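Local coordinates for probable TonB-dependent siderophore receptor PiuA (Acinetobacter baumannii, PDB 5FP1), which probably takes part in the first step of iron uptake by binding iron-chelating siderophores at the outer membrane and may bind ferric enterobactin with micromolar affinity, at residues 104-109 against 295-300; 224-229 against 265-270; 624-629 against 644-649. One frame throughout, in Å; residues are numbered along the deposited sequence.

Overall arrangement
Contact 1 sets plug against barrel, whereas contacts 2 and 3 pair neighbouring strands within the barrel wall. Contacts 1 and 2 have centres about 7 Å apart and touch directly: Ser295 OG lies 2.6 Å from Asn269 OD1, a probable hydrogen bond, and Lys296 N lies 2.8 Å from Glu268 O. Segments 224-229, 265-270 and 295-300 lie on three wall strands that are neighbours in the sheet, with plug residues 104-109 inside them. Contact 3 lies on the other side of the chain's centre from contact 1, their centres about 29 Å apart; its centre is about 31 Å from that of contact 2. A detergent molecule, C8E, rests on contact 3.

Contact 1. Residues 104-109 against 295-300; sequences STSQNR and SKNDYV
Thr105 and Ser106 of the plug meet Ser295 and Asn297 of the barrel in a small, polar and largely water-mediated contact, made where the loop between strands 101-102 and 114-121 approaches the inner face of strand 284-304. The direct part is the approach of two hydroxyls, with Thr105 OG1 2.9 Å from Ser295 OG. Thr105 sets OG1 between its backbone N and carbonyl carbon (chi1 47°), turning the oxygen to Ser295 while CG2 packs more loosely against Ser295 CB. Ser295 OG has its own hydrogen-bond partner, Asn269, on the adjacent barrel strand, which ties the plug-facing hydroxyl into the wall. This is the arrangement of a TonB-dependent receptor, in which a globular plug fills the lumen of an antiparallel barrel and much of the interface between them is hydrophilic. Three waters bridge the two parts here. Two donate to the same carbonyl, Ser106 O: one, at 2.8 Å, also donates to Lys296 O, and the other, at 2.7 Å, also donates to Ser295 OG. The third accepts from Asn297 ND2 at 2.9 Å and is hydrogen-bonded to Ser106 OG, joining two side chains whose ends, Ser106 OG and Asn297 ND2, stand 4.0 Å apart. The other end of the Asn297 amide, OD1, accepts from Gln265 NE2, and on the plug side Arg109 NH1 forms a salt bridge with Asp83.

Contact 2. Residues 224-229 against 265-270; sequences LQTDDK and QKQENH
Thr226 carries OG1 between its backbone N and carbonyl carbon (chi1 75°), and there the hydroxyl oxygen accepts from Gln267 N at 2.9 Å. A side chain thus takes the place of a backbone carbonyl in the strand pairing, while Thr226 N donates in return to Gln267 O at 2.8 Å. Gln267 CB also lies 3.5 Å from Thr226 OG1, and the far end of its side chain turns to the plug, where OE1 accepts from Asn108 N. Gln225 and Glu268 both hold CG anti to the backbone N; the extended chains run side by side, pointing the same way, and stack amide on carboxylate with planes 6° apart. Gln225 OE1 is held by Tyr223 OH. Glu268 OE2 uses its anti lone pair to accept from His270 NE2 at 2.7 Å, nearly straight and in the ring plane. Paired backbone bonds join Leu224 to Asn269 and Asp228 to Gln265, and a water links Leu224 O to Asn269 ND2. Gln265, Gln267 and Asn269 form a polar row facing the plug, as in the lumen wall of an antiparallel TonB-dependent receptor barrel.

Contact 3. Residues 624-629 against 644-649; sequences QAATLW and AVYSDK. With C8E ((hydroxyethyloxy)tri(ethyloxy)octane), chain I.
Tyr646 lies against Gln624, Ala625 and Ala626 across the antiparallel hairpin formed by strands 624-635 and 638-651 of the transmembrane barrel. CG is anti to the backbone N (chi1 159°), and from there the ring extends toward the neighbouring strand: CD2 is 3.8 Å from Ala625 CA, and Ala626 N sits at the ring edge, near its plane. Further out on the ring, OH stands 3.9 Å from Gln624 CB. Beneath these groups the backbones are joined in regular register. Ala626 and Tyr646 exchange two hydrogen bonds, as do Leu628 and Ala644, and Asp648 N, just beyond the regular strand 644-647, donates to Gln624 O; that nitrogen also lies over one face of the Tyr646 ring, offset toward the rim.

The hairpin has two different faces. On the one carrying Ala626, Leu628, Ala644 and Tyr646, the alkyl chain of the bound detergent C8E lies against the protein, its C5 3.8 Å from Tyr646 CE2 and its C1 4.0 Å from Ala626 CB, consistent with a lipid-facing surface. Ala625, Thr627, Val645 and Ser647 point to the opposite face. There Thr627 and Val645 lie side by side, and Thr627 OG1 is hydrogen-bonded to Thr66 O, while Pro68 packs on Ala625 and Thr627, so this face looks inward to the plug.

Outside this shell, Tyr588 OH bonds Gln624 OE1 and helps fix the amide. Gln624 NE2 donates to a water at 3.1 Å, which in turn donates to Asp648 OD2 at 2.7 Å.

Contact 1. Residues 104-109 against 295-300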
loop_
_atom_site.group_PDB
_atom_site.type_symbol
_atom_site.label_atom_id
_atom_site.label_comp_id
_atom_site.label_asym_id
_atom_site.label_seq_id
_atom_site.Cartn_x
_atom_site.Cartn_y
_atom_site.Cartn_z
ATOM N N SER A 104 -0.331 9.712 -2.273
ATOM C CA SER A 104 -1.109 8.939 -1.301
ATOM C C SER A 104 -2.568 9.339 -1.203
ATOM O O SER A 104 -3.133 9.321 -0.122
ATOM C CB SER A 104 -0.472 9.032 0.097
ATOM O OG SER A 104 0.674 8.207 0.141
ATOM N N THR A 105 -3.192 9.638 -2.331
ATOM C CA THR A 105 -4.630 9.661 -2.399
ATOM C C THR A 105 -5.127 8.237 -2.475
ATOM O O THR A 105 -4.422 7.338 -2.980
ATOM C CB THR A 105 -5.090 10.471 -3.640
ATOM O OG1 THR A 105 -4.338 10.051 -4.781
ATOM C CG2 THR A 105 -4.812 11.971 -3.405
ATOM N N SER A 106 -6.356 8.012 -2.048
ATOM C CA SER A 106 -6.849 6.644 -2.060
ATOM C C SER A 106 -7.035 6.120 -3.490
ATOM O O SER A 106 -7.728 6.727 -4.328
ATOM C CB SER A 106 -8.137 6.516 -1.298
ATOM O OG SER A 106 -8.518 5.151 -1.197
ATOM N N GLN A 107 -6.424 4.972 -3.725
ATOM C CA GLN A 107 -6.435 4.309 -5.028
ATOM C C GLN A 107 -6.260 2.815 -4.822
ATOM O O GLN A 107 -5.681 2.368 -3.816
ATOM C CB GLN A 107 -5.236 4.773 -5.874
ATOM C CG GLN A 107 -5.096 6.261 -6.056
ATOM C CD GLN A 107 -3.715 6.682 -6.551
ATOM O OE1 GLN A 107 -3.105 7.662 -6.057
ATOM N NE2 GLN A 107 -3.254 6.009 -7.562
ATOM N N ASN A 108 -6.732 2.038 -5.791
ATOM C CA ASN A 108 -6.382 0.620 -5.916
ATOM C C ASN A 108 -5.316 0.532 -7.016
ATOM O O ASN A 108 -5.642 0.547 -8.207
ATOM C CB ASN A 108 -7.627 -0.185 -6.286
ATOM C CG ASN A 108 -8.756 -0.017 -5.269
ATOM O OD1 ASN A 108 -8.529 -0.008 -4.082
ATOM N ND2 ASN A 108 -9.974 0.084 -5.748
ATOM N N ARG A 109 -4.048 0.554 -6.626
ATOM C CA ARG A 109 -2.977 0.751 -7.604
ATOM C C ARG A 109 -2.757 -0.505 -8.454
ATOM O O ARG A 109 -2.835 -1.629 -7.936
ATOM C CB ARG A 109 -1.694 1.155 -6.902
ATOM C CG ARG A 109 -1.805 2.530 -6.257
ATOM C CD ARG A 109 -0.734 2.783 -5.214
ATOM N NE ARG A 109 -0.878 4.095 -4.582
ATOM C CZ ARG A 109 -1.793 4.409 -3.680
ATOM N NH1 ARG A 109 -2.653 3.490 -3.243
ATOM N NH2 ARG A 109 -1.843 5.651 -3.207
ATOM N N SER A 295 -6.274 12.992 -8.983
ATOM C CA SER A 295 -6.794 11.728 -8.483
ATOM C C SER A 295 -8.249 11.898 -8.065
ATOM O O SER A 295 -8.564 12.747 -7.214
ATOM C CB SER A 295 -5.951 11.248 -7.285
ATOM O OG SER A 295 -6.366 9.953 -6.854
ATOM N N LYS A 296 -9.124 11.099 -8.673
ATOM C CA LYS A 296 -10.550 11.106 -8.360
ATOM C C LYS A 296 -11.015 9.759 -7.858
ATOM O O LYS A 296 -10.536 8.726 -8.299
ATOM C CB LYS A 296 -11.362 11.495 -9.608
ATOM C CG LYS A 296 -10.927 12.841 -10.160
ATOM C CD LYS A 296 -11.673 13.257 -11.429
ATOM C CE LYS A 296 -13.127 13.536 -11.126
ATOM N NZ LYS A 296 -13.698 14.530 -12.081
ATOM N N ASN A 297 -11.966 9.783 -6.930
ATOM C CA ASN A 297 -12.539 8.587 -6.370
ATOM C C ASN A 297 -14.004 8.875 -6.119
ATOM O O ASN A 297 -14.358 9.918 -5.542
ATOM C CB ASN A 297 -11.782 8.244 -5.064
ATOM C CG ASN A 297 -12.030 6.836 -4.548
ATOM O OD1 ASN A 297 -12.543 5.930 -5.244
ATOM N ND2 ASN A 297 -11.610 6.624 -3.289
ATOM N N ASP A 298 -14.862 7.966 -6.545
ATOM C CA ASP A 298 -16.305 8.162 -6.465
ATOM C C ASP A 298 -16.895 6.792 -6.186
ATOM O O ASP A 298 -16.773 5.894 -7.016
ATOM C CB ASP A 298 -16.814 8.729 -7.802
ATOM C CG ASP A 298 -18.282 9.095 -7.782
ATOM O OD1 ASP A 298 -18.934 9.053 -6.730
ATOM O OD2 ASP A 298 -18.803 9.445 -8.853
ATOM N N TYR A 299 -17.447 6.602 -4.994
ATOM C CA TYR A 299 -17.858 5.287 -4.585
ATOM C C TYR A 299 -19.034 5.226 -3.623
ATOM O O TYR A 299 -19.287 6.153 -2.827
ATOM C CB TYR A 299 -16.683 4.497 -3.998
ATOM C CG TYR A 299 -16.169 4.981 -2.667
ATOM C CD1 TYR A 299 -16.853 4.719 -1.485
ATOM C CD2 TYR A 299 -14.967 5.668 -2.583
ATOM C CE1 TYR A 299 -16.362 5.136 -0.258
ATOM C CE2 TYR A 299 -14.480 6.109 -1.359
ATOM C CZ TYR A 299 -15.177 5.843 -0.198
ATOM O OH TYR A 299 -14.680 6.317 1.005
ATOM N N VAL A 300 -19.732 4.108 -3.731
ATOM C CA VAL A 300 -20.762 3.658 -2.792
ATOM C C VAL A 300 -20.563 2.163 -2.596
ATOM O O VAL A 300 -20.560 1.398 -3.573
ATOM C CB VAL A 300 -22.194 3.876 -3.351
ATOM C CG1 VAL A 300 -23.217 3.153 -2.481
ATOM C CG2 VAL A 300 -22.507 5.358 -3.416
HETATM O O HOH W 1 -8.458 6.935 -7.058
HETATM O O HOH W 2 -10.660 3.971 -2.604
HETATM O O HOH W 3 -8.241 9.324 -5.017
#

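Contact 2. Residues 224-229 against 265-270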
loop_
_atom_site.group_PDB
_atom_site.type_symbol
_atom_site.label_atom_id
_atom_site.label_comp_id
_atom_site.label_asym_id
_atom_site.label_seq_id
_atom_site.Cartn_x
_atom_site.Cartn_y
_atom_site.Cartn_z
ATOM N N LEU A 224 -4.900 5.826 -15.421
ATOM C CA LEU A 224 -5.674 4.648 -15.105
ATOM C C LEU A 224 -7.074 5.032 -14.701
ATOM O O LEU A 224 -7.279 5.955 -13.871
ATOM C CB LEU A 224 -5.032 3.869 -13.951
ATOM C CG LEU A 224 -5.720 2.546 -13.598
ATOM C CD1 LEU A 224 -5.449 1.481 -14.629
ATOM C CD2 LEU A 224 -5.278 2.036 -12.228
ATOM N N GLN A 225 -8.047 4.327 -15.266
ATOM C CA GLN A 225 -9.442 4.608 -14.959
ATOM C C GLN A 225 -10.183 3.314 -14.741
ATOM O O GLN A 225 -10.017 2.349 -15.514
ATOM C CB GLN A 225 -10.102 5.438 -16.083
ATOM C CG GLN A 225 -11.482 5.954 -15.678
ATOM C CD GLN A 225 -12.029 7.076 -16.562
ATOM O OE1 GLN A 225 -11.317 7.711 -17.373
ATOM N NE2 GLN A 225 -13.319 7.348 -16.382
ATOM N N THR A 226 -10.968 3.265 -13.659
ATOM C CA THR A 226 -11.666 2.041 -13.265
ATOM C C THR A 226 -13.167 2.241 -13.221
ATOM O O THR A 226 -13.663 3.366 -13.063
ATOM C CB THR A 226 -11.263 1.555 -11.847
ATOM O OG1 THR A 226 -11.892 2.409 -10.877
ATOM C CG2 THR A 226 -9.777 1.594 -11.646
ATOM N N ASP A 227 -13.895 1.126 -13.301
ATOM C CA ASP A 227 -15.359 1.130 -13.272
ATOM C C ASP A 227 -15.772 -0.198 -12.652
ATOM O O ASP A 227 -15.850 -1.222 -13.348
ATOM C CB ASP A 227 -15.897 1.263 -14.715
ATOM C CG ASP A 227 -17.427 1.391 -14.787
ATOM O OD1 ASP A 227 -18.097 1.648 -13.777
ATOM O OD2 ASP A 227 -17.966 1.246 -15.896
ATOM N N ASP A 228 -15.984 -0.203 -11.341
ATOM C CA ASP A 228 -16.108 -1.424 -10.597
ATOM C C ASP A 228 -17.471 -1.552 -9.919
ATOM O O ASP A 228 -18.145 -0.541 -9.660
ATOM C CB ASP A 228 -15.087 -1.473 -9.457
ATOM C CG ASP A 228 -13.646 -1.408 -9.911
ATOM O OD1 ASP A 228 -13.314 -1.699 -11.093
ATOM O OD2 ASP A 228 -12.823 -1.119 -9.009
ATOM N N LYS A 229 -17.820 -2.785 -9.578
ATOM C CA LYS A 229 -18.855 -3.051 -8.583
ATOM C C LYS A 229 -18.050 -3.483 -7.329
ATOM O O LYS A 229 -17.440 -4.522 -7.336
ATOM C CB LYS A 229 -19.810 -4.158 -9.042
ATOM C CG LYS A 229 -20.696 -3.796 -10.234
ATOM C CD LYS A 229 -21.532 -2.573 -9.868
ATOM C CE LYS A 229 -22.598 -2.182 -10.894
ATOM N NZ LYS A 229 -23.361 -1.018 -10.344
ATOM N N GLN A 265 -17.866 1.887 -7.898
ATOM C CA GLN A 265 -16.663 2.648 -7.615
ATOM C C GLN A 265 -15.972 2.981 -8.898
ATOM O O GLN A 265 -15.718 2.109 -9.729
ATOM C CB GLN A 265 -15.713 1.872 -6.688
ATOM C CG GLN A 265 -14.406 2.604 -6.355
ATOM C CD GLN A 265 -13.833 2.180 -5.003
ATOM O OE1 GLN A 265 -13.981 1.024 -4.590
ATOM N NE2 GLN A 265 -13.205 3.135 -4.284
ATOM N N LYS A 266 -15.652 4.250 -9.036
ATOM C CA LYS A 266 -14.944 4.753 -10.192
ATOM C C LYS A 266 -13.748 5.584 -9.741
ATOM O O LYS A 266 -13.885 6.574 -9.016
ATOM C CB LYS A 266 -15.887 5.634 -11.018
ATOM C CG LYS A 266 -17.058 4.869 -11.625
ATOM C CD LYS A 266 -18.191 5.809 -12.036
ATOM C CE LYS A 266 -19.297 5.031 -12.735
ATOM N NZ LYS A 266 -20.354 5.935 -13.270
ATOM N N GLN A 267 -12.564 5.134 -10.121
ATOM C CA GLN A 267 -11.352 5.858 -9.825
ATOM C C GLN A 267 -10.772 6.359 -11.129
ATOM O O GLN A 267 -10.830 5.678 -12.165
ATOM C CB GLN A 267 -10.358 4.939 -9.101
ATOM C CG GLN A 267 -10.918 4.353 -7.809
ATOM C CD GLN A 267 -9.884 3.668 -6.945
ATOM O OE1 GLN A 267 -8.889 3.136 -7.430
ATOM N NE2 GLN A 267 -10.117 3.679 -5.650
ATOM N N GLU A 268 -10.120 7.500 -11.052
ATOM C CA GLU A 268 -9.434 8.055 -12.209
ATOM C C GLU A 268 -8.188 8.788 -11.762
ATOM O O GLU A 268 -8.257 9.692 -10.945
ATOM C CB GLU A 268 -10.354 9.015 -12.973
ATOM C CG GLU A 268 -9.712 9.543 -14.247
ATOM C CD GLU A 268 -10.617 10.513 -15.016
ATOM O OE1 GLU A 268 -11.849 10.524 -14.802
ATOM O OE2 GLU A 268 -10.091 11.271 -15.844
ATOM N N ASN A 269 -7.048 8.359 -12.288
ATOM C CA ASN A 269 -5.767 8.887 -11.893
ATOM C C ASN A 269 -4.927 9.286 -13.097
ATOM O O ASN A 269 -4.807 8.507 -14.039
ATOM C CB ASN A 269 -5.031 7.882 -11.042
ATOM C CG ASN A 269 -5.582 7.838 -9.621
ATOM O OD1 ASN A 269 -5.225 8.653 -8.766
ATOM N ND2 ASN A 269 -6.527 6.952 -9.407
ATOM N N HIS A 270 -4.345 10.482 -13.003
ATOM C CA HIS A 270 -3.425 11.007 -14.008
ATOM C C HIS A 270 -2.188 11.451 -13.285
ATOM O O HIS A 270 -2.287 12.123 -12.243
ATOM C CB HIS A 270 -4.016 12.245 -14.687
ATOM C CG HIS A 270 -5.312 12.023 -15.384
ATOM N ND1 HIS A 270 -5.404 11.922 -16.758
ATOM C CD2 HIS A 270 -6.582 11.935 -14.913
ATOM C CE1 HIS A 270 -6.671 11.758 -17.099
ATOM N NE2 HIS A 270 -7.404 11.750 -15.999
HETATM O O HOH W 4 -7.510 4.979 -11.229
HETATM O O HOH W 5 -13.743 -1.349 -6.115
#

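Contact 3. Residues 624-629 against 644-649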
loop_
_atom_site.group_PDB
_atom_site.type_symbol
_atom_site.label_atom_id
_atom_site.label_comp_id
_atom_site.label_asym_id
_atom_site.label_seq_id
_atom_site.Cartn_x
_atom_site.Cartn_y
_atom_site.Cartn_z
ATOM N N GLN A 624 3.084 -13.969 13.627
ATOM C CA GLN A 624 3.996 -14.632 12.681
ATOM C C GLN A 624 3.401 -14.573 11.298
ATOM O O GLN A 624 2.175 -14.632 11.152
ATOM C CB GLN A 624 4.188 -16.119 13.019
ATOM C CG GLN A 624 4.909 -16.381 14.315
ATOM C CD GLN A 624 5.334 -17.831 14.413
ATOM O OE1 GLN A 624 6.394 -18.211 13.925
ATOM N NE2 GLN A 624 4.489 -18.651 15.022
ATOM N N ALA A 625 4.270 -14.504 10.296
ATOM C CA ALA A 625 3.880 -14.653 8.912
ATOM C C ALA A 625 5.072 -15.131 8.058
ATOM O O ALA A 625 6.229 -14.919 8.425
ATOM C CB ALA A 625 3.327 -13.334 8.387
ATOM N N ALA A 626 4.793 -15.761 6.923
ATOM C CA ALA A 626 5.861 -16.251 6.047
ATOM C C ALA A 626 5.374 -16.411 4.635
ATOM O O ALA A 626 4.194 -16.685 4.413
ATOM C CB ALA A 626 6.417 -17.576 6.559
ATOM N N THR A 627 6.267 -16.204 3.665
ATOM C CA THR A 627 5.920 -16.417 2.285
ATOM C C THR A 627 7.073 -17.128 1.592
ATOM O O THR A 627 8.264 -16.995 1.961
ATOM C CB THR A 627 5.609 -15.130 1.498
ATOM O OG1 THR A 627 6.805 -14.367 1.334
ATOM C CG2 THR A 627 4.521 -14.243 2.199
ATOM N N LEU A 628 6.701 -17.853 0.566
ATOM C CA LEU A 628 7.677 -18.609 -0.245
ATOM C C LEU A 628 7.191 -18.657 -1.676
ATOM O O LEU A 628 6.022 -18.988 -1.935
ATOM C CB LEU A 628 7.850 -20.007 0.323
ATOM C CG LEU A 628 8.593 -21.017 -0.572
ATOM C CD1 LEU A 628 10.045 -20.651 -0.641
ATOM C CD2 LEU A 628 8.438 -22.422 -0.009
ATOM N N TRP A 629 8.085 -18.299 -2.597
ATOM C CA TRP A 629 7.888 -18.535 -4.014
ATOM C C TRP A 629 9.147 -19.199 -4.542
ATOM O O TRP A 629 10.242 -18.691 -4.329
ATOM C CB TRP A 629 7.668 -17.239 -4.764
ATOM C CG TRP A 629 7.461 -17.467 -6.207
ATOM C CD1 TRP A 629 8.341 -17.226 -7.209
ATOM C CD2 TRP A 629 6.299 -18.030 -6.819
ATOM N NE1 TRP A 629 7.806 -17.600 -8.415
ATOM C CE2 TRP A 629 6.548 -18.097 -8.204
ATOM C CE3 TRP A 629 5.070 -18.492 -6.329
ATOM C CZ2 TRP A 629 5.619 -18.610 -9.107
ATOM C CZ3 TRP A 629 4.141 -18.996 -7.232
ATOM C CH2 TRP A 629 4.426 -19.054 -8.608
ATOM N N ALA A 644 3.652 -20.476 -1.281
ATOM C CA ALA A 644 2.864 -20.611 -0.073
ATOM C C ALA A 644 2.916 -19.268 0.650
ATOM O O ALA A 644 3.981 -18.664 0.742
ATOM C CB ALA A 644 3.421 -21.701 0.826
ATOM N N VAL A 645 1.766 -18.820 1.140
ATOM C CA VAL A 645 1.621 -17.600 1.960
ATOM C C VAL A 645 0.929 -18.002 3.263
ATOM O O VAL A 645 -0.165 -18.576 3.234
ATOM C CB VAL A 645 0.762 -16.544 1.203
ATOM C CG1 VAL A 645 0.439 -15.342 2.081
ATOM C CG2 VAL A 645 1.507 -16.068 -0.036
ATOM N N TYR A 646 1.571 -17.711 4.393
ATOM C CA TYR A 646 1.057 -18.002 5.697
ATOM C C TYR A 646 0.949 -16.725 6.526
ATOM O O TYR A 646 1.853 -15.904 6.552
ATOM C CB TYR A 646 1.984 -18.970 6.440
ATOM C CG TYR A 646 1.808 -18.923 7.930
ATOM C CD1 TYR A 646 0.695 -19.497 8.549
ATOM C CD2 TYR A 646 2.752 -18.301 8.735
ATOM C CE1 TYR A 646 0.530 -19.432 9.926
ATOM C CE2 TYR A 646 2.605 -18.254 10.098
ATOM C CZ TYR A 646 1.503 -18.819 10.693
ATOM O OH TYR A 646 1.401 -18.727 12.059
ATOM N N SER A 647 -0.130 -16.616 7.264
ATOM C CA SER A 647 -0.262 -15.593 8.301
ATOM C C SER A 647 -0.914 -16.175 9.528
ATOM O O SER A 647 -1.846 -16.982 9.428
ATOM C CB SER A 647 -1.109 -14.433 7.796
ATOM O OG SER A 647 -1.190 -13.394 8.787
ATOM N N ASP A 648 -0.452 -15.763 10.694
ATOM C CA ASP A 648 -1.189 -16.042 11.921
ATOM C C ASP A 648 -2.466 -15.177 11.925
ATOM O O ASP A 648 -2.689 -14.341 11.024
ATOM C CB ASP A 648 -0.322 -15.737 13.106
ATOM C CG ASP A 648 -0.775 -16.451 14.392
ATOM O OD1 ASP A 648 -1.772 -17.209 14.406
ATOM O OD2 ASP A 648 -0.109 -16.219 15.392
ATOM N N LYS A 649 -3.290 -15.374 12.936
ATOM C CA LYS A 649 -4.497 -14.574 13.109
ATOM C C LYS A 649 -4.227 -13.085 13.253
ATOM O O LYS A 649 -3.153 -12.659 13.697
ATOM C CB LYS A 649 -5.307 -15.094 14.288
ATOM C CG LYS A 649 -4.704 -14.878 15.639
ATOM C CD LYS A 649 -5.776 -15.183 16.683
ATOM C CE LYS A 649 -5.193 -15.275 18.073
ATOM N NZ LYS A 649 -6.277 -15.428 19.081
HETATM C C1 C8E I . 8.767 -20.702 7.565
HETATM C C2 C8E I . 8.158 -21.470 8.722
HETATM C C3 C8E I . 6.698 -21.102 8.967
HETATM C C4 C8E I . 6.458 -20.869 10.456
HETATM C C5 C8E I . 5.007 -21.097 10.867
HETATM C C6 C8E I . 4.975 -21.731 12.253
HETATM C C7 C8E I . 3.582 -21.746 12.867
HETATM C C8 C8E I . 3.686 -21.949 14.374
HETATM O O9 C8E I . 2.436 -21.633 14.977
HETATM O O HOH W 6 1.886 -17.722 16.366
#